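Local coordinates for cell envelope-related transcriptional attenuator domain-containing protein (Eubacterium siraeum, PDB 4OBM) that is of unknown function but belongs to the LytR-CpsA-Psr family, whose characterised members attach glycopolymers to the bacterial cell wall, at residues V26-S31 / M42-I47; F100-L105 / Q147-L152; D110-T115 / S174-Q179; L117-E122 / Q141-E146; I123-K128 / T153-G158. One frame throughout, in Å; residues are numbered along the deposited sequence. Where two conformers were deposited one is given.

Contact 1 lies at the heart of the main mixed sheet, where backbone hydrogen bonds join two strands. Contact 2 is also buried and begins where strand 94-100, bonded to strand 24-30, turns into helix 102-112; its chemistry is aromatic and aliphatic packing, with the side-chain hydrogen bonds of its first segment at the helix start. Contact 3 uses the far end of that same helix and is partly buried, mixing a phenylalanine with carbonyl and amide groups. Contact 4 returns to strand pairing in a small two-stranded sheet, and contacts 2 and 4 share helix 145-152. Contact 5, the most peripheral, is a surface contact of side chains on a loop, with no hydrogen bond across it.

Contact 1: V26-S31 / M42-I47; sequences VLMTLS and MTITYI
V26-S31 and M42-I47 are the paired arms of a beta hairpin central to the mixed sheet, their side chains alternating between its faces. V26, M28, M42 and I44 share one face. The selenomethionine M28 runs straight out to SE and then bends (chi3 -41°), so its methyl crosses I44 obliquely, CE lying 3.8 Å from I44 CG2. The same branch of I44 lies 3.9 Å from V26 CB. M42, also a selenomethionine, has CG anti to its backbone N (chi1 -178°) and leans away toward strand 52-58. Methionines (here selenomethionine) suit this face as flexible apolar chains; a pentaethylene glycol, probably from the crystallisation liquor, lies beside M28 and may mark a pocket like the lipid site of relatives. On the other face the side chains of L27 and T43 cross obliquely beneath helix 70-90, L27 CD1 3.9 Å from T43 CG2; threonine fits because its methyl packs while OG1 makes a weak hydrogen bond to M56 O. Four backbone bonds hold the register, the shortest from M28 N to M42 O at 2.6 Å, nearly along the C=O axis. V26 O accepts I44 N at 2.9 Å and receives the CA-H of T43, CA 3.4 Å away.

Contact 2: F100-L105 / Q147-L152; sequences FTKSTL and QMYAYL
No hydrogen bond crosses between the two segments; the side-chain bonds within 100-105 form a capping box of T101 and T104 at the start of helix 102-112. OG1 of T101, at the N-cap, accepts from T104 N at 3.1 Å, and OG1 of T104 accepts in return from T101 N at 2.9 Å. Both bonds are close to straight, and threonine suits the two positions because its short hydroxyl reaches a backbone N-H one turn away. The aromatic interaction comes next. Y149 has CG anti to its backbone N (chi1 -173°), which carries its ring across to K102 at about a right angle. The aliphatic part of the lysine covers one face: CG sits 3.9 Å from the centroid of the Y149 ring in a CH-pi contact, and CB lies 3.3 Å from Y149 OH. Extended beyond CG, the lysine chain then takes its charged end away from the tyrosine, so a long residue can pack with its stem at this exposed position. Apolar packing completes the contact. L105 CB meets the ring edge 4.2 Å from CE1 of Y149, while L105 CD1 lies over the centre of the F100 ring. One turn beyond Y149, L152 CD2 lies 4.5 Å from L105 CD2, with F109 and V172 beside it. The whole is a capping-box helix start that follows strand 94-100 and packs its first turn on helix 145-152.

Contact 3: D110-T115 / S174-Q179; sequences DMVGNT and SSFIDQ
The side-chain oxygen of Q179, OE1, is held by one hydrogen bond, from T116 N. It also lies against T115, 3.3 Å from CG2 and 3.4 Å from CA, and the extended glutamine crosses the threonine at about a right angle. Nearby, ND2 of N180 bonds to the carbonyl oxygens of N114 and F176 and so ties the turn after helix 102-112 to helix 164-181. T115 divides its branches: with CG2 anti to the backbone N, the methyl faces the helix 3.8 Å from S175 CB, while OG1 turns toward F176. That ring receives two oxygens at its edge, in plane: T115 OG1 is 3.3 Å from F176 CD1, and G113 O is 3.7 Å from F176 CE1. The slightly positive ring hydrogens probably make this edge agreeable to both oxygens. V112 brings an apolar branch point to the ring tip, CB 3.6 Å from F176 CZ. F109 stacks edge-to-face with the ring, and M148 packs on it too. G113 has a positive phi of 145°, at which any CB would jam against the carbonyl oxygen of V112, so glycine is called for. The contact is a helix followed by a glycine of positive phi, which leads through a short turn into strand 115-119, with a long helix packed on the junction mainly through F176 and Q179.

Contact 4: L117-E122 / Q141-E146; sequences LTVPSE and QIFTAE
Two backbone hydrogen bonds join L117 and Q141 as an antiparallel hydrogen-bonded pair. L117 N gives to Q141 O at 3.0 Å, in the carbonyl plane, whereas Q141 N approaches L117 O at 2.9 Å from 35° above its plane. Next comes the Q141 amide, whose NE2 hydrogen-bonds to the carbonyls of G139 and K137 while lying 3.6 Å from CG2 of V119. A glutamine suits this partly exposed edge because its amide end does both jobs, bonding the backbone and resting against the valine methyl. The pair belongs to a small two-stranded sheet of 115-119 and 141-143, whose short segments run at 116° to each other; F143 is also backbone-bonded to T115. The F143 ring lies against L117 and V119. L117 CD1 stands over one face of it, 4.0 Å from the F143 centroid and near the normal, in a CH-pi contact. V119, by contrast, comes to the ring edge, CG2 3.7 Å from CZ of F143. An alanine in place of F143 would remove the face under L117 CD1 and the edge beside V119, and would probably loosen the packing with the Y151 ring. Farther out, L117 touches M148 and V172 of the helices covering this face.

Contact 5: I123-K128 / T153-G158; sequences IKYENK and TLPDYG
Strand 123-127 passes beside the irregular loop 153-158 at a distance, CA of I123 lying 7.0 Å from CA of Y157, and no hydrogen bond crosses between them. Side chains therefore carry the contact. I123 and L154 meet tip to tip, CG2 of I123 at 3.8 Å from CD1 of L154. The other methyl of L154 slides past Y125, CD2 3.8 Å from Y125 CB, so the branched leucine serves both strand residues. Y125 has CG anti to its backbone N (chi1 176°), which lays its ring across P155 and D156, each at about a right angle. CD of P155 is 3.5 Å from Y125 CE2, the rigid proline ring offering an apolar surface. From the same side of the ring plane, D156 brings CB within 3.6 Å of Y125 CE1, and its N lies over that face. A serine in place of Y125 would lack the ring that meets P155 and D156, and the loop would probably be held less firmly to the strand. L154 reaches on to T134 and I136 of the adjoining strand 132-139, while Y157 hydrogen-bonds through OH to Y151 O of helix 145-152 and sets its ring edge-to-face with Y164 of helix 164-181.

Contact 1: V26-S31 / M42-I47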
# COMPACT_ATOMS: atom_id res chain seq x y z
N VAL A 26 4.34 -6.26 0.76
CA VAL A 26 3.78 -6.05 2.10
C VAL A 26 2.31 -5.76 1.94
O VAL A 26 1.92 -4.86 1.18
CB VAL A 26 4.49 -4.92 2.91
CG1 VAL A 26 3.83 -4.71 4.29
CG2 VAL A 26 5.99 -5.16 3.06
N LEU A 27 1.48 -6.49 2.68
CA LEU A 27 0.06 -6.22 2.72
C LEU A 27 -0.18 -5.20 3.81
O LEU A 27 0.19 -5.43 4.95
CB LEU A 27 -0.78 -7.49 2.96
CG LEU A 27 -2.27 -7.25 3.24
CD1 LEU A 27 -2.99 -6.73 2.01
CD2 LEU A 27 -2.93 -8.51 3.76
N MSE A 28 -0.78 -4.06 3.45
CA MSE A 28 -1.07 -3.02 4.43
C MSE A 28 -2.54 -2.89 4.57
O MSE A 28 -3.27 -2.94 3.58
CB MSE A 28 -0.41 -1.71 4.03
CG MSE A 28 1.11 -1.79 4.15
SE MSE A 28 2.01 -0.22 3.61
CE MSE A 28 1.02 0.33 1.97
N THR A 29 -3.00 -2.83 5.84
CA THR A 29 -4.43 -2.77 6.15
C THR A 29 -4.67 -1.69 7.20
O THR A 29 -3.76 -1.32 7.94
CB THR A 29 -4.96 -4.16 6.62
OG1 THR A 29 -4.60 -4.41 7.98
CG2 THR A 29 -4.50 -5.32 5.73
N LEU A 30 -5.90 -1.19 7.27
CA LEU A 30 -6.24 -0.15 8.21
C LEU A 30 -7.56 -0.46 8.90
O LEU A 30 -8.54 -0.78 8.24
CB LEU A 30 -6.31 1.22 7.49
CG LEU A 30 -6.89 2.41 8.29
CD1 LEU A 30 -5.97 2.80 9.47
CD2 LEU A 30 -7.18 3.57 7.40
N SER A 31 -7.53 -0.34 10.23
CA SER A 31 -8.66 -0.54 11.13
C SER A 31 -8.90 0.75 11.88
O SER A 31 -8.00 1.56 11.96
CB SER A 31 -8.37 -1.69 12.08
OG SER A 31 -9.43 -1.90 13.00
N MSE A 42 -4.40 -2.81 1.00
CA MSE A 42 -3.50 -2.36 -0.06
C MSE A 42 -2.19 -3.10 0.03
O MSE A 42 -1.63 -3.22 1.11
CB MSE A 42 -3.25 -0.83 0.06
CG MSE A 42 -2.34 -0.25 -1.05
SE MSE A 42 -2.01 1.66 -0.87
CE MSE A 42 -3.68 2.24 -1.47
N THR A 43 -1.73 -3.64 -1.10
CA THR A 43 -0.40 -4.26 -1.17
C THR A 43 0.57 -3.20 -1.70
O THR A 43 0.16 -2.25 -2.38
CB THR A 43 -0.38 -5.53 -2.02
OG1 THR A 43 -0.84 -5.23 -3.33
CG2 THR A 43 -1.18 -6.70 -1.40
N ILE A 44 1.85 -3.31 -1.31
CA ILE A 44 2.93 -2.45 -1.77
C ILE A 44 4.01 -3.40 -2.21
O ILE A 44 4.49 -4.20 -1.41
CB ILE A 44 3.39 -1.35 -0.78
CG1 ILE A 44 4.46 -0.43 -1.42
CG2 ILE A 44 3.77 -1.88 0.62
CD1 ILE A 44 4.75 0.86 -0.67
N THR A 45 4.33 -3.37 -3.51
CA THR A 45 5.33 -4.23 -4.13
C THR A 45 6.49 -3.39 -4.63
O THR A 45 6.32 -2.56 -5.54
CB THR A 45 4.73 -5.07 -5.27
OG1 THR A 45 3.64 -5.84 -4.77
CG2 THR A 45 5.75 -6.00 -5.95
N TYR A 46 7.68 -3.63 -4.07
CA TYR A 46 8.91 -2.98 -4.49
C TYR A 46 9.54 -3.79 -5.62
O TYR A 46 9.85 -4.98 -5.43
CB TYR A 46 9.88 -2.83 -3.31
CG TYR A 46 11.27 -2.35 -3.68
CD1 TYR A 46 11.46 -1.12 -4.32
CD2 TYR A 46 12.40 -3.12 -3.40
CE1 TYR A 46 12.73 -0.67 -4.66
CE2 TYR A 46 13.67 -2.67 -3.73
CZ TYR A 46 13.84 -1.44 -4.34
OH TYR A 46 15.09 -1.01 -4.69
N ILE A 47 9.69 -3.17 -6.79
CA ILE A 47 10.37 -3.80 -7.94
C ILE A 47 11.71 -3.08 -8.08
O ILE A 47 11.77 -1.97 -8.60
CB ILE A 47 9.54 -3.79 -9.26
CG1 ILE A 47 8.03 -4.05 -9.03
CG2 ILE A 47 10.19 -4.71 -10.33
CD1 ILE A 47 7.54 -5.50 -8.97

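Contact 2: F100-L105 / Q147-L152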
# COMPACT_ATOMS: atom_id res chain seq x y z
N PHE A 100 -2.52 -1.12 10.41
CA PHE A 100 -2.55 0.19 11.03
C PHE A 100 -3.86 0.38 11.74
O PHE A 100 -4.82 -0.30 11.42
CB PHE A 100 -2.38 1.30 9.97
CG PHE A 100 -1.01 1.40 9.36
CD1 PHE A 100 0.02 2.05 10.02
CD2 PHE A 100 -0.76 0.87 8.09
CE1 PHE A 100 1.30 2.13 9.45
CE2 PHE A 100 0.51 0.96 7.52
CZ PHE A 100 1.53 1.60 8.20
N THR A 101 -3.90 1.33 12.67
CA THR A 101 -5.15 1.78 13.29
C THR A 101 -5.29 3.26 12.95
O THR A 101 -4.35 3.85 12.39
CB THR A 101 -5.15 1.53 14.79
OG1 THR A 101 -4.16 2.38 15.36
CG2 THR A 101 -4.95 0.04 15.17
N LYS A 102 -6.42 3.90 13.32
CA LYS A 102 -6.54 5.34 13.06
C LYS A 102 -5.35 6.07 13.69
O LYS A 102 -4.73 6.92 13.05
CB LYS A 102 -7.88 5.91 13.58
CG LYS A 102 -7.96 7.42 13.59
CD LYS A 102 -9.31 7.90 13.98
CE LYS A 102 -9.35 9.42 14.03
NZ LYS A 102 -10.73 9.92 14.22
N SER A 103 -5.02 5.67 14.93
CA SER A 103 -3.96 6.22 15.75
C SER A 103 -2.55 6.00 15.15
O SER A 103 -1.79 6.97 15.04
CB SER A 103 -4.04 5.62 17.15
OG SER A 103 -3.06 6.18 18.01
N THR A 104 -2.18 4.75 14.79
CA THR A 104 -0.83 4.46 14.30
C THR A 104 -0.59 5.03 12.89
O THR A 104 0.50 5.57 12.65
CB THR A 104 -0.45 2.98 14.44
OG1 THR A 104 -1.21 2.17 13.54
CG2 THR A 104 -0.58 2.46 15.86
N LEU A 105 -1.58 4.98 11.98
CA LEU A 105 -1.45 5.56 10.63
C LEU A 105 -1.28 7.11 10.69
O LEU A 105 -0.49 7.66 9.94
CB LEU A 105 -2.65 5.19 9.73
CG LEU A 105 -2.48 5.49 8.21
CD1 LEU A 105 -1.06 5.11 7.67
CD2 LEU A 105 -3.56 4.82 7.38
N GLN A 147 -5.76 15.65 8.76
CA GLN A 147 -6.48 16.07 7.54
C GLN A 147 -6.33 15.00 6.49
O GLN A 147 -7.29 14.68 5.79
CB GLN A 147 -5.94 17.40 7.00
CG GLN A 147 -6.07 18.56 7.97
CD GLN A 147 -5.51 19.85 7.40
OE1 GLN A 147 -4.47 19.88 6.72
NE2 GLN A 147 -6.15 20.95 7.76
N MSE A 148 -5.08 14.46 6.41
CA MSE A 148 -4.69 13.41 5.49
C MSE A 148 -5.49 12.14 5.77
O MSE A 148 -6.03 11.54 4.83
CB MSE A 148 -3.19 13.18 5.66
CG MSE A 148 -2.64 12.08 4.85
SE MSE A 148 -2.29 12.67 3.08
CE MSE A 148 -1.09 11.29 2.72
N TYR A 149 -5.59 11.74 7.06
CA TYR A 149 -6.33 10.55 7.53
C TYR A 149 -7.84 10.69 7.19
O TYR A 149 -8.39 9.77 6.58
CB TYR A 149 -6.12 10.30 9.05
CG TYR A 149 -6.73 8.99 9.49
CD1 TYR A 149 -6.01 7.80 9.40
CD2 TYR A 149 -8.06 8.92 9.89
CE1 TYR A 149 -6.60 6.58 9.70
CE2 TYR A 149 -8.67 7.70 10.17
CZ TYR A 149 -7.93 6.53 10.07
OH TYR A 149 -8.50 5.33 10.40
N ALA A 150 -8.49 11.82 7.56
CA ALA A 150 -9.92 12.09 7.31
C ALA A 150 -10.27 12.05 5.81
O ALA A 150 -11.28 11.46 5.43
CB ALA A 150 -10.31 13.44 7.90
N TYR A 151 -9.41 12.62 4.96
CA TYR A 151 -9.59 12.60 3.49
C TYR A 151 -9.55 11.16 2.96
O TYR A 151 -10.39 10.77 2.16
CB TYR A 151 -8.49 13.47 2.80
CG TYR A 151 -8.64 13.68 1.30
CD1 TYR A 151 -9.89 13.75 0.70
CD2 TYR A 151 -7.52 13.89 0.49
CE1 TYR A 151 -10.03 13.97 -0.67
CE2 TYR A 151 -7.65 14.12 -0.88
CZ TYR A 151 -8.91 14.15 -1.46
OH TYR A 151 -9.06 14.37 -2.81
N LEU A 152 -8.57 10.39 3.41
CA LEU A 152 -8.29 9.03 2.99
C LEU A 152 -9.38 8.01 3.38
O LEU A 152 -9.55 7.00 2.68
CB LEU A 152 -6.95 8.63 3.61
CG LEU A 152 -6.13 7.53 2.93
CD1 LEU A 152 -5.66 7.95 1.55
CD2 LEU A 152 -4.94 7.12 3.81

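Contact 3: D110-T115 / S174-Q179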
# COMPACT_ATOMS: atom_id res chain seq x y z
N ASP A 110 2.29 11.96 10.61
CA ASP A 110 2.73 13.09 11.45
C ASP A 110 4.26 13.09 11.62
O ASP A 110 4.89 14.14 11.69
CB ASP A 110 2.05 13.00 12.83
CG ASP A 110 2.29 14.21 13.69
OD1 ASP A 110 1.64 15.25 13.46
OD2 ASP A 110 3.16 14.14 14.58
N MSE A 111 4.82 11.90 11.68
CA MSE A 111 6.23 11.63 11.84
C MSE A 111 6.98 11.85 10.53
O MSE A 111 8.04 12.50 10.53
CB MSE A 111 6.35 10.18 12.31
CG MSE A 111 7.72 9.77 12.76
SE MSE A 111 7.74 7.86 12.94
CE MSE A 111 9.14 7.75 14.17
N VAL A 112 6.45 11.33 9.41
CA VAL A 112 7.13 11.36 8.10
C VAL A 112 7.08 12.78 7.46
O VAL A 112 8.11 13.28 7.00
CB VAL A 112 6.61 10.26 7.15
CG1 VAL A 112 7.31 10.31 5.79
CG2 VAL A 112 6.79 8.88 7.78
N GLY A 113 5.90 13.39 7.43
CA GLY A 113 5.71 14.73 6.86
C GLY A 113 4.37 14.88 6.19
O GLY A 113 3.65 13.89 6.01
N ASN A 114 4.03 16.13 5.84
CA ASN A 114 2.79 16.52 5.16
C ASN A 114 2.78 16.14 3.68
O ASN A 114 3.83 16.01 3.07
CB ASN A 114 2.61 18.02 5.26
CG ASN A 114 2.54 18.59 6.66
OD1 ASN A 114 2.02 17.97 7.59
ND2 ASN A 114 3.02 19.81 6.80
N THR A 115 1.59 16.02 3.08
CA THR A 115 1.46 15.74 1.65
C THR A 115 0.62 16.84 0.99
O THR A 115 -0.40 17.28 1.55
CB THR A 115 0.88 14.32 1.41
OG1 THR A 115 1.58 13.38 2.22
CG2 THR A 115 0.98 13.89 -0.04
N SER A 174 0.54 7.32 -3.01
CA SER A 174 1.62 7.49 -4.00
C SER A 174 2.30 8.85 -3.82
O SER A 174 3.53 8.94 -3.81
CB SER A 174 1.07 7.39 -5.42
OG SER A 174 0.91 6.04 -5.81
N SER A 175 1.47 9.89 -3.64
CA SER A 175 1.91 11.27 -3.42
C SER A 175 2.69 11.38 -2.11
O SER A 175 3.73 12.03 -2.09
CB SER A 175 0.71 12.20 -3.42
OG SER A 175 0.09 12.26 -4.70
N PHE A 176 2.21 10.73 -1.04
CA PHE A 176 2.86 10.68 0.29
C PHE A 176 4.27 10.05 0.22
O PHE A 176 5.19 10.57 0.85
CB PHE A 176 1.96 9.91 1.29
CG PHE A 176 2.60 9.63 2.63
CD1 PHE A 176 2.84 10.67 3.53
CD2 PHE A 176 2.96 8.34 3.00
CE1 PHE A 176 3.45 10.41 4.77
CE2 PHE A 176 3.58 8.09 4.22
CZ PHE A 176 3.81 9.13 5.11
N ILE A 177 4.42 8.96 -0.56
CA ILE A 177 5.69 8.25 -0.73
C ILE A 177 6.67 9.10 -1.56
O ILE A 177 7.84 9.20 -1.21
CB ILE A 177 5.50 6.82 -1.32
CG1 ILE A 177 4.78 5.89 -0.30
CG2 ILE A 177 6.86 6.20 -1.76
CD1 ILE A 177 4.11 4.62 -0.90
N ASP A 178 6.20 9.68 -2.67
CA ASP A 178 7.01 10.52 -3.56
C ASP A 178 7.48 11.81 -2.92
O ASP A 178 8.64 12.20 -3.11
CB ASP A 178 6.23 10.86 -4.83
CG ASP A 178 6.02 9.69 -5.77
OD1 ASP A 178 6.68 8.63 -5.56
OD2 ASP A 178 5.26 9.84 -6.74
N GLN A 179 6.60 12.50 -2.19
CA GLN A 179 6.96 13.80 -1.60
C GLN A 179 7.80 13.72 -0.34
O GLN A 179 8.48 14.70 -0.01
CB GLN A 179 5.70 14.61 -1.30
CG GLN A 179 4.99 15.09 -2.55
CD GLN A 179 3.58 15.49 -2.26
OE1 GLN A 179 3.27 16.00 -1.18
NE2 GLN A 179 2.69 15.31 -3.23

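Contact 4: L117-E122 / Q141-E146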
# COMPACT_ATOMS: atom_id res chain seq x y z
N LEU A 117 -1.82 17.76 -1.98
CA LEU A 117 -2.78 17.08 -2.86
C LEU A 117 -3.73 18.05 -3.52
O LEU A 117 -4.16 19.03 -2.89
CB LEU A 117 -3.61 16.04 -2.08
CG LEU A 117 -2.85 15.05 -1.18
CD1 LEU A 117 -3.77 14.47 -0.12
CD2 LEU A 117 -2.17 13.97 -2.00
N THR A 118 -4.12 17.74 -4.76
CA THR A 118 -5.10 18.52 -5.51
C THR A 118 -6.47 17.86 -5.33
O THR A 118 -6.71 16.77 -5.85
CB THR A 118 -4.69 18.66 -6.99
OG1 THR A 118 -3.42 19.31 -7.05
CG2 THR A 118 -5.71 19.47 -7.81
N VAL A 119 -7.36 18.53 -4.58
CA VAL A 119 -8.74 18.08 -4.38
C VAL A 119 -9.55 18.54 -5.62
O VAL A 119 -9.59 19.75 -5.91
CB VAL A 119 -9.33 18.56 -3.02
CG1 VAL A 119 -10.76 18.09 -2.84
CG2 VAL A 119 -8.46 18.08 -1.85
N PRO A 120 -10.09 17.58 -6.43
CA PRO A 120 -10.77 17.95 -7.69
C PRO A 120 -12.03 18.81 -7.51
O PRO A 120 -12.26 19.70 -8.33
CB PRO A 120 -11.11 16.60 -8.34
CG PRO A 120 -11.09 15.62 -7.22
CD PRO A 120 -10.05 16.11 -6.26
N SER A 121 -12.82 18.55 -6.45
CA SER A 121 -14.03 19.32 -6.16
C SER A 121 -14.30 19.32 -4.65
O SER A 121 -13.89 18.38 -3.97
CB SER A 121 -15.22 18.78 -6.93
OG SER A 121 -15.56 17.47 -6.52
N GLU A 122 -14.95 20.38 -4.13
CA GLU A 122 -15.22 20.50 -2.70
C GLU A 122 -16.07 19.32 -2.16
O GLU A 122 -17.06 18.92 -2.79
CB GLU A 122 -15.93 21.82 -2.37
CG GLU A 122 -16.00 22.08 -0.87
CD GLU A 122 -17.17 22.87 -0.32
OE1 GLU A 122 -18.31 22.68 -0.78
OE2 GLU A 122 -16.94 23.60 0.68
N GLN A 141 -3.49 21.71 -1.90
CA GLN A 141 -3.36 22.06 -0.49
C GLN A 141 -2.40 21.17 0.27
O GLN A 141 -2.22 20.01 -0.11
CB GLN A 141 -4.75 21.96 0.19
CG GLN A 141 -5.83 22.89 -0.35
CD GLN A 141 -7.21 22.35 -0.07
OE1 GLN A 141 -7.86 22.72 0.91
NE2 GLN A 141 -7.68 21.45 -0.91
N ILE A 142 -1.85 21.68 1.40
CA ILE A 142 -0.89 20.99 2.27
C ILE A 142 -1.67 20.28 3.35
O ILE A 142 -2.28 20.94 4.20
CB ILE A 142 0.21 21.94 2.86
CG1 ILE A 142 1.01 22.64 1.74
CG2 ILE A 142 1.16 21.15 3.79
CD1 ILE A 142 1.59 24.03 2.13
N PHE A 143 -1.64 18.95 3.35
CA PHE A 143 -2.40 18.15 4.30
C PHE A 143 -1.58 17.71 5.50
O PHE A 143 -0.58 17.02 5.32
CB PHE A 143 -3.01 16.92 3.61
CG PHE A 143 -4.26 17.16 2.80
CD1 PHE A 143 -4.20 17.82 1.57
CD2 PHE A 143 -5.50 16.69 3.24
CE1 PHE A 143 -5.36 18.05 0.82
CE2 PHE A 143 -6.66 16.92 2.48
CZ PHE A 143 -6.58 17.60 1.28
N THR A 144 -2.04 18.05 6.72
CA THR A 144 -1.40 17.58 7.95
C THR A 144 -1.93 16.16 8.23
O THR A 144 -2.86 15.72 7.54
CB THR A 144 -1.60 18.55 9.12
OG1 THR A 144 -2.98 18.80 9.30
CG2 THR A 144 -0.81 19.86 8.95
N ALA A 145 -1.32 15.42 9.18
CA ALA A 145 -1.63 14.04 9.55
C ALA A 145 -3.13 13.76 9.66
O ALA A 145 -3.62 12.87 8.96
CB ALA A 145 -0.95 13.68 10.85
N GLU A 146 -3.85 14.50 10.54
CA GLU A 146 -5.28 14.32 10.79
C GLU A 146 -6.15 14.65 9.56
O GLU A 146 -7.16 13.99 9.35
CB GLU A 146 -5.75 15.14 12.00
CG GLU A 146 -5.24 14.59 13.32
CD GLU A 146 -5.61 15.40 14.55
OE1 GLU A 146 -6.82 15.67 14.75
OE2 GLU A 146 -4.70 15.73 15.34

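Contact 5: I123-K128 / T153-G158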
# COMPACT_ATOMS: atom_id res chain seq x y z
N ILE A 123 -15.67 18.78 -0.99
CA ILE A 123 -16.39 17.72 -0.29
C ILE A 123 -17.00 18.31 0.99
O ILE A 123 -16.31 18.99 1.75
CB ILE A 123 -15.48 16.49 0.02
CG1 ILE A 123 -14.81 15.94 -1.27
CG2 ILE A 123 -16.26 15.37 0.76
CD1 ILE A 123 -13.45 15.33 -1.05
N LYS A 124 -18.29 18.08 1.20
CA LYS A 124 -19.02 18.44 2.42
C LYS A 124 -19.77 17.17 2.81
O LYS A 124 -20.89 16.96 2.34
CB LYS A 124 -19.95 19.67 2.23
CG LYS A 124 -19.23 21.02 2.18
CD LYS A 124 -20.13 22.16 2.66
CE LYS A 124 -19.56 23.55 2.44
NZ LYS A 124 -19.98 24.17 1.14
N TYR A 125 -19.07 16.25 3.52
CA TYR A 125 -19.66 14.95 3.86
C TYR A 125 -20.47 15.02 5.15
O TYR A 125 -19.94 15.35 6.21
CB TYR A 125 -18.60 13.83 3.95
CG TYR A 125 -19.18 12.49 4.39
CD1 TYR A 125 -20.07 11.79 3.58
CD2 TYR A 125 -18.88 11.96 5.64
CE1 TYR A 125 -20.65 10.60 4.00
CE2 TYR A 125 -19.46 10.76 6.07
CZ TYR A 125 -20.34 10.09 5.25
OH TYR A 125 -20.91 8.90 5.67
N GLU A 126 -21.77 14.69 5.04
CA GLU A 126 -22.69 14.63 6.17
C GLU A 126 -22.70 13.19 6.72
O GLU A 126 -23.27 12.29 6.10
CB GLU A 126 -24.10 15.14 5.83
CG GLU A 126 -24.54 14.98 4.37
CD GLU A 126 -25.76 15.78 3.93
OE1 GLU A 126 -26.29 16.59 4.73
OE2 GLU A 126 -26.18 15.60 2.76
N ASN A 127 -21.96 12.98 7.83
CA ASN A 127 -21.81 11.70 8.52
C ASN A 127 -23.04 11.41 9.39
O ASN A 127 -23.22 12.02 10.45
CB ASN A 127 -20.53 11.70 9.37
CG ASN A 127 -20.08 10.34 9.86
OD1 ASN A 127 -20.85 9.38 9.97
ND2 ASN A 127 -18.81 10.25 10.20
N LYS A 128 -23.87 10.48 8.93
CA LYS A 128 -25.12 10.12 9.58
C LYS A 128 -24.92 9.14 10.76
O LYS A 128 -25.88 8.83 11.46
CB LYS A 128 -26.12 9.57 8.54
CG LYS A 128 -27.21 10.57 8.13
CD LYS A 128 -26.73 11.64 7.15
CE LYS A 128 -27.82 12.16 6.25
NZ LYS A 128 -28.09 11.25 5.10
N THR A 153 -10.08 8.27 4.51
CA THR A 153 -11.05 7.36 5.08
C THR A 153 -12.53 7.84 4.98
O THR A 153 -13.37 7.27 5.69
CB THR A 153 -10.69 7.08 6.56
OG1 THR A 153 -10.76 8.29 7.30
CG2 THR A 153 -9.31 6.47 6.71
N LEU A 154 -12.86 8.81 4.09
CA LEU A 154 -14.25 9.24 3.93
C LEU A 154 -15.14 8.09 3.47
O LEU A 154 -14.83 7.41 2.48
CB LEU A 154 -14.39 10.40 2.94
CG LEU A 154 -14.09 11.80 3.43
CD1 LEU A 154 -13.95 12.72 2.24
CD2 LEU A 154 -15.15 12.31 4.40
N PRO A 155 -16.28 7.87 4.17
CA PRO A 155 -17.17 6.76 3.79
C PRO A 155 -17.87 6.98 2.43
O PRO A 155 -18.34 6.02 1.82
CB PRO A 155 -18.19 6.72 4.94
CG PRO A 155 -17.56 7.52 6.07
CD PRO A 155 -16.77 8.57 5.37
N ASP A 156 -17.92 8.26 1.97
CA ASP A 156 -18.54 8.68 0.72
C ASP A 156 -17.89 9.95 0.16
O ASP A 156 -17.87 10.99 0.84
CB ASP A 156 -20.05 8.90 0.90
CG ASP A 156 -20.81 9.19 -0.38
OD1 ASP A 156 -20.71 8.38 -1.32
OD2 ASP A 156 -21.52 10.22 -0.42
N TYR A 157 -17.41 9.85 -1.09
CA TYR A 157 -16.77 10.93 -1.83
C TYR A 157 -17.75 11.65 -2.80
O TYR A 157 -17.33 12.53 -3.57
CB TYR A 157 -15.56 10.38 -2.61
CG TYR A 157 -14.43 9.90 -1.72
CD1 TYR A 157 -13.53 10.80 -1.16
CD2 TYR A 157 -14.26 8.55 -1.43
CE1 TYR A 157 -12.51 10.37 -0.31
CE2 TYR A 157 -13.23 8.11 -0.60
CZ TYR A 157 -12.36 9.03 -0.04
OH TYR A 157 -11.35 8.60 0.79
N GLY A 158 -19.03 11.26 -2.76
CA GLY A 158 -20.07 11.80 -3.64
C GLY A 158 -19.89 11.36 -5.09
O GLY A 158 -20.25 12.10 -6.01